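Local structure of nitronate monooxygenase family protein (Pseudomonas aeruginosa, 4QIT) at residues F72-F77 with E131-V136; A59-V64 with P126-E131; R90-Y95 with P297-L302. The protein catalyses the FMN-dependent oxidative denitrification of alkyl nitronates with molecular oxygen, propionate 3-nitronate being the best substrate. The protein carries 1 engineered substitution. All coordinates share one frame; numbering follows the deposited sequence.

Contacts 1 and 2 are neighbours in the TIM barrel, with centres about 8 Å apart, and they share Glu131. Contact 1 pairs strand 72-77 with the start of strand 135-139. Contact 2 joins helices 54-65 and 124-131, which each precede one of those strands. Together they form two helix-strand pairs of the barrel, with the helices outside the sheet. Contact 3 lies at the surface, about 37 Å from contact 1, centre to centre, across the chain's centre. It ties helix 86-101 to a late loop. The segments alternate along the chain: 59-64, 72-77, 90-95, 126-136, 297-302. Contact 1 holds Asn75 and Phe77 of the flavin pocket, whereas contact 3 lies away from the known sites.

Contact 1: residues F72-F77 with E131-V136; sequences FNVNLF and ERPAAV. With FMN (flavin mononucleotide), chain C; NIE (nitroethane), chain D.
Val74 and Val136 each hold CG1 anti to the backbone N, with chi1 at 176° and 170°. In Val74 this puts CG2 beside the backbone N, and CG2 meets Pro133 CB at 3.7 Å. The two side chains cross at about a right angle. In Val136 it is CG1 that makes the contact, 3.9 Å from Leu76 CD1. Phe72 adds a looser touch, with ring atom CE2 near Pro133 CB.

Asn73-Val74 and Ala135-Val136 pair as parallel strands. Phe72 O accepts from Ala135 N at 3.1 Å. Val74 N then donates to Ala135 O at 2.9 Å, with a fairly straight N-H...O angle of 160°. The same Ala135 O receives a CA-H...O contact from Asn73, and Val74 O receives one from Val136 CA. A water accepts from Phe72 N at 3.1 Å and from Ala134 N at 2.8 Å. It bridges the two segments beside the Phe72 O bond.

Asn73 and Ala135 point to one face of the sheet, Val74 and Val136 to the other. The buried amide of Asn73 is satisfied by Ser46 and Ser137, which flank it on the two adjacent strands. Further along strand 72-77, Asn75 OD1 accepts from FMN N3 at 3.1 Å in a bent hydrogen bond. The Phe77 ring sets its edge to the flavin, with CE1 at 3.2 Å from N3. Phe77 CZ also touches nitroethane C1. Phe72, Val74 and Leu76 pack against the outer helices, while Asn75 and Phe77 meet the ligands, one by a hydrogen bond and one by a ring edge. The paired backbone probably helps to fix where Asn75 and Phe77 meet the flavin and the bound nitroethane.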
loop_
_atom_site.group_PDB
_atom_site.type_symbol
_atom_site.label_atom_id
_atom_site.label_comp_id
_atom_site.label_asym_id
_atom_site.label_seq_id
_atom_site.Cartn_x
_atom_site.Cartn_y
_atom_site.Cartn_z
ATOM N N PHE A 72 8.823 -28.641 0.257
ATOM C CA PHE A 72 8.666 -27.531 -0.679
ATOM C C PHE A 72 7.191 -27.332 -1.007
ATOM O O PHE A 72 6.340 -28.154 -0.651
ATOM C CB PHE A 72 9.510 -27.729 -1.950
ATOM C CG PHE A 72 9.170 -28.977 -2.721
ATOM C CD1 PHE A 72 9.798 -30.180 -2.420
ATOM C CD2 PHE A 72 8.233 -28.950 -3.742
ATOM C CE1 PHE A 72 9.494 -31.337 -3.126
ATOM C CE2 PHE A 72 7.926 -30.104 -4.454
ATOM C CZ PHE A 72 8.561 -31.301 -4.139
ATOM N N ASN A 73 6.913 -26.233 -1.700
ATOM C CA ASN A 73 5.572 -25.707 -1.923
ATOM C C ASN A 73 5.277 -25.729 -3.421
ATOM O O ASN A 73 6.115 -25.333 -4.241
ATOM C CB ASN A 73 5.550 -24.275 -1.357
ATOM C CG ASN A 73 4.287 -23.487 -1.688
ATOM O OD1 ASN A 73 3.183 -24.033 -1.836
ATOM N ND2 ASN A 73 4.446 -22.162 -1.763
ATOM N N VAL A 74 4.098 -26.231 -3.772
ATOM C CA VAL A 74 3.659 -26.285 -5.162
ATOM C C VAL A 74 2.426 -25.408 -5.319
ATOM O O VAL A 74 1.431 -25.605 -4.616
ATOM C CB VAL A 74 3.362 -27.730 -5.606
ATOM C CG1 VAL A 74 2.817 -27.751 -7.023
ATOM C CG2 VAL A 74 4.636 -28.566 -5.510
ATOM N N ASN A 75 2.497 -24.434 -6.222
ATOM C CA ASN A 75 1.460 -23.409 -6.327
ATOM C C ASN A 75 0.609 -23.550 -7.588
ATOM O O ASN A 75 1.132 -23.791 -8.688
ATOM C CB ASN A 75 2.124 -22.034 -6.273
ATOM C CG ASN A 75 1.144 -20.887 -6.393
ATOM O OD1 ASN A 75 0.920 -20.366 -7.486
ATOM N ND2 ASN A 75 0.567 -20.475 -5.268
ATOM N N LEU A 76 -0.702 -23.381 -7.414
ATOM C CA LEU A 76 -1.645 -23.416 -8.530
ATOM C C LEU A 76 -2.575 -22.209 -8.504
ATOM O O LEU A 76 -3.063 -21.804 -7.443
ATOM C CB LEU A 76 -2.475 -24.710 -8.502
ATOM C CG LEU A 76 -1.654 -25.999 -8.677
ATOM C CD1 LEU A 76 -1.230 -26.569 -7.330
ATOM C CD2 LEU A 76 -2.398 -27.042 -9.506
ATOM N N PHE A 77 -2.835 -21.649 -9.679
ATOM C CA PHE A 77 -3.824 -20.585 -9.790
ATOM C C PHE A 77 -5.222 -21.173 -9.650
ATOM O O PHE A 77 -5.504 -22.259 -10.166
ATOM C CB PHE A 77 -3.719 -19.877 -11.137
ATOM C CG PHE A 77 -2.410 -19.157 -11.360
ATOM C CD1 PHE A 77 -1.464 -19.054 -10.349
ATOM C CD2 PHE A 77 -2.150 -18.571 -12.584
ATOM C CE1 PHE A 77 -0.266 -18.393 -10.573
ATOM C CE2 PHE A 77 -0.964 -17.901 -12.817
ATOM C CZ PHE A 77 -0.014 -17.816 -11.807
ATOM N N GLU A 131 1.556 -37.343 -5.695
ATOM C CA GLU A 131 2.923 -36.867 -5.476
ATOM C C GLU A 131 3.172 -36.344 -4.060
ATOM O O GLU A 131 4.304 -36.389 -3.570
ATOM C CB GLU A 131 3.295 -35.795 -6.511
ATOM C CG GLU A 131 3.308 -36.286 -7.953
ATOM C CD GLU A 131 4.218 -37.485 -8.174
ATOM O OE1 GLU A 131 5.365 -37.484 -7.672
ATOM O OE2 GLU A 131 3.787 -38.433 -8.864
ATOM N N ARG A 132 2.120 -35.834 -3.426
ATOM C CA ARG A 132 2.173 -35.356 -2.042
ATOM C C ARG A 132 3.341 -34.422 -1.710
ATOM O O ARG A 132 4.179 -34.744 -0.864
ATOM C CB ARG A 132 2.165 -36.541 -1.069
ATOM C CG ARG A 132 1.001 -37.488 -1.295
ATOM C CD ARG A 132 0.967 -38.627 -0.284
ATOM N NE ARG A 132 0.101 -39.712 -0.748
ATOM C CZ ARG A 132 -0.525 -40.577 0.046
ATOM N NH1 ARG A 132 -0.395 -40.490 1.364
ATOM N NH2 ARG A 132 -1.289 -41.527 -0.481
ATOM N N PRO A 133 3.395 -33.251 -2.363
ATOM C CA PRO A 133 4.368 -32.257 -1.906
ATOM C C PRO A 133 3.988 -31.815 -0.496
ATOM O O PRO A 133 2.825 -31.935 -0.114
ATOM C CB PRO A 133 4.188 -31.109 -2.905
ATOM C CG PRO A 133 2.791 -31.257 -3.418
ATOM C CD PRO A 133 2.515 -32.736 -3.427
ATOM N N ALA A 134 4.950 -31.327 0.280
ATOM C CA ALA A 134 4.669 -30.936 1.656
ATOM C C ALA A 134 3.625 -29.827 1.744
ATOM O O ALA A 134 2.803 -29.806 2.664
ATOM C CB ALA A 134 5.948 -30.515 2.358
ATOM N N ALA A 135 3.659 -28.897 0.790
ATOM C CA ALA A 135 2.685 -27.815 0.777
ATOM C C ALA A 135 2.120 -27.574 -0.616
ATOM O O ALA A 135 2.831 -27.680 -1.620
ATOM C CB ALA A 135 3.298 -26.537 1.325
ATOM N N VAL A 136 0.827 -27.276 -0.669
ATOM C CA VAL A 136 0.187 -26.824 -1.898
ATOM C C VAL A 136 -0.461 -25.468 -1.631
ATOM O O VAL A 136 -1.169 -25.296 -0.638
ATOM C CB VAL A 136 -0.866 -27.832 -2.409
ATOM C CG1 VAL A 136 -1.695 -27.229 -3.558
ATOM C CG2 VAL A 136 -0.192 -29.130 -2.850
HETATM N N1 FMN C . 2.122 -15.689 -6.707
HETATM C C2 FMN C . 1.445 -16.842 -7.081
HETATM O O2 FMN C . 0.551 -17.268 -6.361
HETATM N N3 FMN C . 1.776 -17.532 -8.226
HETATM C C4 FMN C . 2.784 -17.040 -9.028
HETATM O O4 FMN C . 3.106 -17.613 -10.065
HETATM C C4A FMN C . 3.453 -15.886 -8.664
HETATM N N5 FMN C . 4.447 -15.424 -9.487
HETATM C C5A FMN C . 5.154 -14.293 -9.158
HETATM C C6 FMN C . 6.161 -13.873 -10.015
HETATM C C7 FMN C . 6.908 -12.751 -9.723
HETATM C C7M FMN C . 7.996 -12.374 -10.688
HETATM C C8 FMN C . 6.631 -12.018 -8.568
HETATM C C8M FMN C . 7.424 -10.783 -8.249
HETATM C C9 FMN C . 5.610 -12.443 -7.710
HETATM C C9A FMN C . 4.863 -13.591 -7.996
HETATM N N10 FMN C . 3.844 -14.046 -7.158
HETATM C C10 FMN C . 3.134 -15.195 -7.502
HETATM C "C1'" FMN C . 3.488 -13.282 -5.908
HETATM C "C2'" FMN C . 4.201 -13.794 -4.668
HETATM O "O2'" FMN C . 3.602 -14.993 -4.249
HETATM C "C3'" FMN C . 4.094 -12.796 -3.523
HETATM O "O3'" FMN C . 2.778 -12.310 -3.363
HETATM C "C4'" FMN C . 4.983 -11.619 -3.856
HETATM O "O4'" FMN C . 6.144 -12.077 -4.525
HETATM C "C5'" FMN C . 5.402 -10.946 -2.560
HETATM O "O5'" FMN C . 5.862 -9.688 -2.949
HETATM P P FMN C . 7.415 -9.347 -3.002
HETATM O O1P FMN C . 8.168 -10.289 -2.100
HETATM O O2P FMN C . 7.550 -7.908 -2.612
HETATM O O3P FMN C . 7.813 -9.580 -4.422
HETATM N N3 NIE D . 2.689 -13.354 -11.630
HETATM C C1 NIE D . 0.718 -14.674 -11.686
HETATM C C2 NIE D . 2.134 -14.530 -12.199
HETATM O O4 NIE D . 2.541 -13.147 -10.428
HETATM O O5 NIE D . 3.006 -12.315 -12.455
HETATM O O HOH W 1 7.689 -31.471 -0.366
#

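Contact 2: residues A59-V64 with P126-E131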
loop_
_atom_site.group_PDB
_atom_site.type_symbol
_atom_site.label_atom_id
_atom_site.label_comp_id
_atom_site.label_asym_id
_atom_site.label_seq_id
_atom_site.Cartn_x
_atom_site.Cartn_y
_atom_site.Cartn_z
ATOM N N ALA A 59 6.348 -33.952 -13.330
ATOM C CA ALA A 59 7.777 -34.037 -13.608
ATOM C C ALA A 59 8.548 -32.949 -12.872
ATOM O O ALA A 59 9.648 -33.191 -12.369
ATOM C CB ALA A 59 8.033 -33.953 -15.091
ATOM N N LEU A 60 7.969 -31.752 -12.822
ATOM C CA LEU A 60 8.574 -30.632 -12.108
ATOM C C LEU A 60 8.699 -30.900 -10.610
ATOM O O LEU A 60 9.712 -30.566 -9.994
ATOM C CB LEU A 60 7.766 -29.353 -12.347
ATOM C CG LEU A 60 7.949 -28.730 -13.731
ATOM C CD1 LEU A 60 6.906 -27.660 -13.969
ATOM C CD2 LEU A 60 9.357 -28.153 -13.881
ATOM N N ILE A 61 7.665 -31.497 -10.023
ATOM C CA ILE A 61 7.690 -31.851 -8.608
ATOM C C ILE A 61 8.795 -32.880 -8.360
ATOM O O ILE A 61 9.556 -32.786 -7.391
ATOM C CB ILE A 61 6.319 -32.395 -8.153
ATOM C CG1 ILE A 61 5.276 -31.275 -8.173
ATOM C CG2 ILE A 61 6.387 -33.015 -6.763
ATOM C CD1 ILE A 61 3.856 -31.761 -7.956
ATOM N N ARG A 62 8.910 -33.844 -9.266
ATOM C CA ARG A 62 9.940 -34.858 -9.130
ATOM C C ARG A 62 11.335 -34.276 -9.312
ATOM O O ARG A 62 12.282 -34.720 -8.660
ATOM C CB ARG A 62 9.673 -36.019 -10.086
ATOM C CG ARG A 62 8.414 -36.762 -9.696
ATOM C CD ARG A 62 8.164 -37.995 -10.529
ATOM N NE ARG A 62 6.973 -38.691 -10.051
ATOM C CZ ARG A 62 6.590 -39.894 -10.465
ATOM N NH1 ARG A 62 7.311 -40.547 -11.365
ATOM N NH2 ARG A 62 5.489 -40.443 -9.970
ATOM N N GLU A 63 11.465 -33.264 -10.168
ATOM C CA GLU A 63 12.757 -32.600 -10.319
ATOM C C GLU A 63 13.200 -31.953 -9.007
ATOM O O GLU A 63 14.369 -32.053 -8.621
ATOM C CB GLU A 63 12.726 -31.556 -11.441
ATOM C CG GLU A 63 12.664 -32.153 -12.845
ATOM C CD GLU A 63 12.724 -31.098 -13.940
ATOM O OE1 GLU A 63 12.269 -31.388 -15.071
ATOM O OE2 GLU A 63 13.229 -29.983 -13.677
ATOM N N VAL A 64 12.277 -31.275 -8.330
ATOM C CA VAL A 64 12.599 -30.670 -7.036
ATOM C C VAL A 64 13.072 -31.738 -6.047
ATOM O O VAL A 64 14.081 -31.554 -5.367
ATOM C CB VAL A 64 11.398 -29.901 -6.441
ATOM C CG1 VAL A 64 11.788 -29.218 -5.145
ATOM C CG2 VAL A 64 10.878 -28.866 -7.443
ATOM N N PRO A 126 -5.863 -35.078 -8.552
ATOM C CA PRO A 126 -5.361 -36.439 -8.321
ATOM C C PRO A 126 -3.843 -36.558 -8.477
ATOM O O PRO A 126 -3.231 -37.361 -7.770
ATOM C CB PRO A 126 -6.097 -37.279 -9.376
ATOM C CG PRO A 126 -6.594 -36.299 -10.388
ATOM C CD PRO A 126 -6.861 -35.035 -9.635
ATOM N N MET A 127 -3.238 -35.773 -9.364
ATOM C CA MET A 127 -1.777 -35.774 -9.473
ATOM C C MET A 127 -1.113 -35.321 -8.170
ATOM O O MET A 127 -0.127 -35.924 -7.720
ATOM C CB MET A 127 -1.312 -34.916 -10.653
ATOM C CG MET A 127 0.190 -34.906 -10.864
ATOM S SD MET A 127 1.091 -33.699 -9.862
ATOM C CE MET A 127 0.565 -32.156 -10.612
ATOM N N LEU A 128 -1.651 -34.268 -7.560
ATOM C CA LEU A 128 -1.108 -33.787 -6.290
ATOM C C LEU A 128 -1.285 -34.806 -5.163
ATOM O O LEU A 128 -0.424 -34.931 -4.292
ATOM C CB LEU A 128 -1.739 -32.442 -5.904
ATOM C CG LEU A 128 -1.441 -31.256 -6.826
ATOM C CD1 LEU A 128 -2.290 -30.059 -6.416
ATOM C CD2 LEU A 128 0.040 -30.897 -6.798
ATOM N N LEU A 129 -2.401 -35.532 -5.182
ATOM C CA LEU A 129 -2.673 -36.534 -4.153
ATOM C C LEU A 129 -1.694 -37.702 -4.272
ATOM O O LEU A 129 -1.359 -38.350 -3.278
ATOM C CB LEU A 129 -4.124 -37.022 -4.238
ATOM C CG LEU A 129 -5.201 -35.976 -3.933
ATOM C CD1 LEU A 129 -6.582 -36.568 -4.143
ATOM C CD2 LEU A 129 -5.062 -35.438 -2.524
ATOM N N GLU A 130 -1.217 -37.950 -5.487
ATOM C CA GLU A 130 -0.228 -38.999 -5.716
ATOM C C GLU A 130 1.175 -38.555 -5.299
ATOM O O GLU A 130 1.903 -39.297 -4.637
ATOM C CB GLU A 130 -0.206 -39.402 -7.190
ATOM C CG GLU A 130 -1.457 -40.115 -7.686
ATOM C CD GLU A 130 -1.430 -40.321 -9.190
ATOM O OE1 GLU A 130 -1.530 -41.484 -9.635
ATOM O OE2 GLU A 130 -1.313 -39.317 -9.928
ATOM N N GLU A 131 1.556 -37.343 -5.695
ATOM C CA GLU A 131 2.923 -36.867 -5.476
ATOM C C GLU A 131 3.172 -36.344 -4.060
ATOM O O GLU A 131 4.304 -36.389 -3.570
ATOM C CB GLU A 131 3.295 -35.795 -6.511
ATOM C CG GLU A 131 3.308 -36.286 -7.953
ATOM C CD GLU A 131 4.218 -37.485 -8.174
ATOM O OE1 GLU A 131 5.365 -37.484 -7.672
ATOM O OE2 GLU A 131 3.787 -38.433 -8.864
#
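Ile61 faces helix 124-131 and is the apolar centre of the contact. Its CD1 meets Met127 SD tip to tip at 3.9 Å. The same methyl lies 4.1 Å from Leu128 CD2, where the two side chains cross at about a right angle. The other branch, CG2, comes near Glu131 CB.

Arg62 follows, with its chain extended from CG to NE. It grips the Glu131 carboxylate side-on, one nitrogen to each oxygen. NE donates to OE1 of Glu131 at 3.1 Å in a nearly straight bond and comes from above the carboxylate plane. NH2 reaches OE2 of Glu131 at 2.9 Å, on the syn lone pair. The two flat groups are turned 54° against each other. The Glu131 chain bends at chi2 (-56°), which places CD. Its OE2 also forms a salt bridge with Arg58, so two arginines of helix 54-65 hold one carboxylate.

The salt bridge lies on the outer side, and Ile61 turns inward onto Phe72 and Val74 of the sheet. The helix segments run nearly parallel, crossing at -23° with axes 11.2 Å apart, as expected for neighbouring outer helices of a TIM barrel.

Contact 3: residues R90-Y95 with P297-L302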
loop_
_atom_site.group_PDB
_atom_site.type_symbol
_atom_site.label_atom_id
_atom_site.label_comp_id
_atom_site.label_asym_id
_atom_site.label_seq_id
_atom_site.Cartn_x
_atom_site.Cartn_y
_atom_site.Cartn_z
ATOM N N ARG A 90 -10.941 -10.499 -30.655
ATOM C CA ARG A 90 -10.611 -10.029 -31.995
ATOM C C ARG A 90 -10.342 -8.524 -31.983
ATOM O O ARG A 90 -9.380 -8.058 -32.586
ATOM C CB ARG A 90 -11.746 -10.367 -32.966
ATOM C CG ARG A 90 -11.458 -10.055 -34.426
ATOM C CD ARG A 90 -12.547 -10.659 -35.301
ATOM N NE ARG A 90 -12.499 -10.193 -36.683
ATOM C CZ ARG A 90 -13.210 -10.731 -37.671
ATOM N NH1 ARG A 90 -14.009 -11.761 -37.424
ATOM N NH2 ARG A 90 -13.112 -10.251 -38.903
ATOM N N ALA A 91 -11.189 -7.776 -31.276
ATOM C CA ALA A 91 -11.021 -6.330 -31.169
ATOM C C ALA A 91 -9.719 -5.962 -30.446
ATOM O O ALA A 91 -9.062 -4.973 -30.792
ATOM C CB ALA A 91 -12.230 -5.698 -30.474
ATOM N N TRP A 92 -9.358 -6.757 -29.438
ATOM C CA TRP A 92 -8.133 -6.517 -28.690
ATOM C C TRP A 92 -6.914 -6.736 -29.585
ATOM O O TRP A 92 -6.003 -5.903 -29.617
ATOM C CB TRP A 92 -8.074 -7.414 -27.453
ATOM C CG TRP A 92 -6.939 -7.056 -26.544
ATOM C CD1 TRP A 92 -5.771 -7.744 -26.359
ATOM C CD2 TRP A 92 -6.867 -5.907 -25.701
ATOM N NE1 TRP A 92 -4.974 -7.087 -25.452
ATOM C CE2 TRP A 92 -5.626 -5.950 -25.033
ATOM C CE3 TRP A 92 -7.733 -4.833 -25.453
ATOM C CZ2 TRP A 92 -5.228 -4.967 -24.127
ATOM C CZ3 TRP A 92 -7.340 -3.856 -24.551
ATOM C CH2 TRP A 92 -6.095 -3.926 -23.901
ATOM N N LEU A 93 -6.901 -7.859 -30.301
ATOM C CA LEU A 93 -5.836 -8.150 -31.255
ATOM C C LEU A 93 -5.713 -7.063 -32.327
ATOM O O LEU A 93 -4.610 -6.630 -32.647
ATOM C CB LEU A 93 -6.068 -9.517 -31.898
ATOM C CG LEU A 93 -5.900 -10.693 -30.933
ATOM C CD1 LEU A 93 -6.476 -11.974 -31.521
ATOM C CD2 LEU A 93 -4.429 -10.876 -30.596
ATOM N N ASP A 94 -6.844 -6.606 -32.866
ATOM C CA ASP A 94 -6.812 -5.542 -33.868
ATOM C C ASP A 94 -6.160 -4.276 -33.310
ATOM O O ASP A 94 -5.393 -3.592 -34.000
ATOM C CB ASP A 94 -8.227 -5.218 -34.365
ATOM C CG ASP A 94 -8.807 -6.307 -35.251
ATOM O OD1 ASP A 94 -8.067 -7.234 -35.650
ATOM O OD2 ASP A 94 -10.014 -6.223 -35.560
ATOM N N TYR A 95 -6.478 -3.969 -32.056
ATOM C CA TYR A 95 -5.888 -2.833 -31.358
ATOM C C TYR A 95 -4.373 -2.967 -31.213
ATOM O O TYR A 95 -3.645 -1.977 -31.329
ATOM C CB TYR A 95 -6.538 -2.653 -29.981
ATOM C CG TYR A 95 -5.991 -1.471 -29.211
ATOM C CD1 TYR A 95 -6.332 -0.170 -29.565
ATOM C CD2 TYR A 95 -5.135 -1.653 -28.134
ATOM C CE1 TYR A 95 -5.828 0.918 -28.869
ATOM C CE2 TYR A 95 -4.627 -0.569 -27.431
ATOM C CZ TYR A 95 -4.979 0.711 -27.807
ATOM O OH TYR A 95 -4.481 1.789 -27.114
ATOM N N PRO A 297 -9.146 6.709 -24.355
ATOM C CA PRO A 297 -9.982 6.719 -25.561
ATOM C C PRO A 297 -9.386 5.879 -26.689
ATOM O O PRO A 297 -8.195 5.986 -26.981
ATOM C CB PRO A 297 -10.003 8.199 -25.958
ATOM C CG PRO A 297 -9.771 8.931 -24.679
ATOM C CD PRO A 297 -8.811 8.073 -23.907
ATOM N N GLY A 298 -10.213 5.042 -27.306
ATOM C CA GLY A 298 -9.754 4.192 -28.389
ATOM C C GLY A 298 -9.433 2.772 -27.959
ATOM O O GLY A 298 -9.394 1.860 -28.788
ATOM N N VAL A 299 -9.189 2.578 -26.666
ATOM C CA VAL A 299 -8.887 1.245 -26.147
ATOM C C VAL A 299 -10.163 0.423 -26.028
ATOM O O VAL A 299 -11.071 0.786 -25.275
ATOM C CB VAL A 299 -8.192 1.308 -24.771
ATOM C CG1 VAL A 299 -7.848 -0.097 -24.279
ATOM C CG2 VAL A 299 -6.935 2.168 -24.849
ATOM N N PRO A 300 -10.239 -0.700 -26.764
ATOM C CA PRO A 300 -11.448 -1.526 -26.711
ATOM C C PRO A 300 -11.534 -2.274 -25.384
ATOM O O PRO A 300 -10.543 -2.321 -24.653
ATOM C CB PRO A 300 -11.251 -2.506 -27.874
ATOM C CG PRO A 300 -9.764 -2.628 -28.010
ATOM C CD PRO A 300 -9.193 -1.291 -27.620
ATOM N N PRO A 301 -12.707 -2.843 -25.065
ATOM C CA PRO A 301 -12.855 -3.555 -23.792
ATOM C C PRO A 301 -11.855 -4.700 -23.643
ATOM O O PRO A 301 -11.542 -5.416 -24.602
ATOM C CB PRO A 301 -14.287 -4.105 -23.862
ATOM C CG PRO A 301 -15.002 -3.154 -24.761
ATOM C CD PRO A 301 -13.987 -2.756 -25.798
ATOM N N LEU A 302 -11.349 -4.865 -22.428
ATOM C CA LEU A 302 -10.365 -5.902 -22.146
ATOM C C LEU A 302 -11.002 -7.284 -22.177
ATOM O O LEU A 302 -12.034 -7.504 -21.528
ATOM C CB LEU A 302 -9.798 -5.665 -20.751
ATOM C CG LEU A 302 -8.450 -6.257 -20.361
ATOM C CD1 LEU A 302 -7.372 -5.757 -21.301
ATOM C CD2 LEU A 302 -8.123 -5.883 -18.920
HETATM O O HOH W 2 -5.557 4.053 -27.744
#
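Tyr95 OH, which touches Val299 CG2 at 3.4 Å, is hydrogen-bonded to a water at 2.6 Å. A weak bond leads on from that water to Pro297 O. No direct hydrogen bond joins the two segments, and the rest is mostly apolar packing and CH-pi contact.

Tyr95 has CG anti to its backbone N (chi1 -179°). One face of its ring meets the loop. Pro300 CD sits over that face, 3.9 Å from the Tyr95 ring centroid and 27° off the normal, in a CH-pi contact. Val299 CA lies over the same face, also offset toward the rim.

One turn earlier in the helix, Ala91 CB meets Pro300 CB at 4.2 Å, and Ala91 O lies near Pro300 CG. Pro300 is thus held between Ala91, Trp92 and Tyr95. Trp92 meets the loop from Val299 to Leu302. Leu302 CD1 lies over one face of the indole, 3.7 Å from the centroid of the Trp92 six-membered ring. The two side chains lie side by side and point the same way. At the indole edge, in its plane, Pro300 O approaches CZ3 of Trp92 at 3.6 Å. Val299 CG1 also packs against CZ3.

Two CH-pi contacts, one on each ring, thus join a proline-rich loop to the helix. The helix is 86-101, and the loop runs from strand 283-285 to helix 307-320. Trp92 also touches Phe292 and Pro303. Helix 307-320 completes the join, meeting Leu302 through Val308 and Leu93 through Ala311.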